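PDB 4MX6: TRAP-type C4-dicarboxylate:H+ symport system substrate-binding component DctP from Shewanella oneidensis, which binds succinate and probably delivers C4-dicarboxylates to a TRAP-type proton symporter in the membrane. Local coordinates for residues L112-F115 / F119-N122. Residues are numbered along the deposited sequence; the frame is centred on the assembly and turned at random.
Sequences LQVF and FLFN
Leu-120 reaches Val-114 with a single methyl: its CD2 lies 3.7 Å from Val-114 CG2 and 3.3 Å from the backbone atom Val-114 O. One branch thus touches both a methyl group and a carbonyl oxygen, the latter as a van der Waals contact rather than a bond. The trans first torsion of Leu-120 (chi1 180°) carries CG away from its own backbone N and across the gap between the two segments, whose closest CA atoms, in Phe-115 and Leu-120, are 7.8 Å apart.

The second pair is aromatic. Phe-115 CD1 and Phe-121 CE2 approach to 4.0 Å, and the ring planes are inclined by only about 31°. The rings approach obliquely and do not overlap, so no stack is formed. Although the CB of Phe-115 points away from 119-122, its ring returns to make the contact. Within the second segment, Leu-120 CG sits 4.1 Å above the centre of the Phe-121 ring, so the leucine both reaches Val-114 and covers one face of the Phe-121 ring.

Within 112-115, a 3.0 Å hydrogen bond from Phe-115 N to Leu-112 O closes a turn. Phe-130 meets the Phe-115 ring steeply, with planes at about 75°, while Ala-334 touches both Leu-120 and Phe-121. All four touching residues are buried. With the Phe-115 side chain about 13 Å from bound succinate, their cluster is apolar core packing set back from the ligand, joining the loop preceding helix 124-132 to the C-terminal helix 328-337 in this family 7 solute-binding fold.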
loop_
_atom_site.group_PDB
_atom_site.type_symbol
_atom_site.label_atom_id
_atom_site.label_comp_id
_atom_site.label_asym_id
_atom_site.label_seq_id
_atom_site.Cartn_x
_atom_site.Cartn_y
_atom_site.Cartn_z
ATOM N N LEU A 112 10.752 1.317 -7.327
ATOM C CA LEU A 112 9.408 0.901 -6.931
ATOM C C LEU A 112 8.328 1.893 -7.360
ATOM O O LEU A 112 7.139 1.578 -7.274
ATOM C CB LEU A 112 9.338 0.610 -5.424
ATOM C CG LEU A 112 10.143 -0.632 -5.020
ATOM C CD1 LEU A 112 10.328 -0.701 -3.519
ATOM C CD2 LEU A 112 9.460 -1.893 -5.520
ATOM N N GLN A 113 8.750 3.060 -7.853
ATOM C CA GLN A 113 7.830 4.073 -8.359
ATOM C C GLN A 113 6.898 3.529 -9.432
ATOM O O GLN A 113 5.802 4.050 -9.627
ATOM C CB GLN A 113 8.611 5.276 -8.908
ATOM C CG GLN A 113 9.229 6.106 -7.817
ATOM C CD GLN A 113 9.877 7.374 -8.318
ATOM O OE1 GLN A 113 9.698 8.440 -7.728
ATOM N NE2 GLN A 113 10.641 7.279 -9.400
ATOM N N VAL A 114 7.338 2.499 -10.155
ATOM C CA VAL A 114 6.499 1.881 -11.170
ATOM C C VAL A 114 5.118 1.510 -10.615
ATOM O O VAL A 114 4.111 1.664 -11.302
ATOM C CB VAL A 114 7.199 0.667 -11.819
ATOM C CG1 VAL A 114 7.461 -0.452 -10.820
ATOM C CG2 VAL A 114 6.380 0.167 -13.013
ATOM N N PHE A 115 5.074 1.038 -9.375
ATOM C CA PHE A 115 3.821 0.591 -8.794
ATOM C C PHE A 115 2.793 1.704 -8.599
ATOM O O PHE A 115 1.605 1.418 -8.474
ATOM C CB PHE A 115 4.081 -0.116 -7.464
ATOM C CG PHE A 115 4.598 -1.523 -7.609
ATOM C CD1 PHE A 115 3.750 -2.547 -8.009
ATOM C CD2 PHE A 115 5.922 -1.826 -7.305
ATOM C CE1 PHE A 115 4.216 -3.839 -8.112
ATOM C CE2 PHE A 115 6.390 -3.123 -7.407
ATOM C CZ PHE A 115 5.533 -4.131 -7.811
ATOM N N PHE A 119 -3.350 3.918 -13.440
ATOM C CA PHE A 119 -3.974 3.041 -14.426
ATOM C C PHE A 119 -2.971 2.102 -15.123
ATOM O O PHE A 119 -3.254 1.561 -16.190
ATOM C CB PHE A 119 -4.779 3.844 -15.460
ATOM C CG PHE A 119 -5.939 4.602 -14.863
ATOM C CD1 PHE A 119 -7.105 3.950 -14.513
ATOM C CD2 PHE A 119 -5.858 5.968 -14.656
ATOM C CE1 PHE A 119 -8.168 4.659 -13.963
ATOM C CE2 PHE A 119 -6.917 6.665 -14.106
ATOM C CZ PHE A 119 -8.070 6.007 -13.767
ATOM N N LEU A 120 -1.827 1.852 -14.501
ATOM C CA LEU A 120 -0.877 0.897 -15.064
ATOM C C LEU A 120 -1.436 -0.528 -15.064
ATOM O O LEU A 120 -1.341 -1.244 -16.066
ATOM C CB LEU A 120 0.443 0.961 -14.301
ATOM C CG LEU A 120 1.544 0.009 -14.778
ATOM C CD1 LEU A 120 1.880 0.208 -16.255
ATOM C CD2 LEU A 120 2.776 0.208 -13.898
ATOM N N PHE A 121 -1.972 -0.943 -13.919
ATOM C CA PHE A 121 -2.531 -2.276 -13.763
ATOM C C PHE A 121 -4.050 -2.229 -13.807
ATOM O O PHE A 121 -4.683 -1.398 -13.148
ATOM C CB PHE A 121 -2.099 -2.871 -12.425
ATOM C CG PHE A 121 -0.614 -2.956 -12.265
ATOM C CD1 PHE A 121 0.126 -3.900 -12.960
ATOM C CD2 PHE A 121 0.056 -2.090 -11.421
ATOM C CE1 PHE A 121 1.508 -3.977 -12.812
ATOM C CE2 PHE A 121 1.440 -2.175 -11.279
ATOM C CZ PHE A 121 2.152 -3.115 -11.988
ATOM N N ASN A 122 -4.647 -3.117 -14.589
ATOM C CA ASN A 122 -6.100 -3.141 -14.710
ATOM C C ASN A 122 -6.756 -3.560 -13.400
ATOM O O ASN A 122 -7.818 -3.043 -13.008
ATOM C CB ASN A 122 -6.548 -4.131 -15.788
ATOM C CG ASN A 122 -6.201 -3.680 -17.193
ATOM O OD1 ASN A 122 -5.873 -2.517 -17.421
ATOM N ND2 ASN A 122 -6.289 -4.602 -18.150
#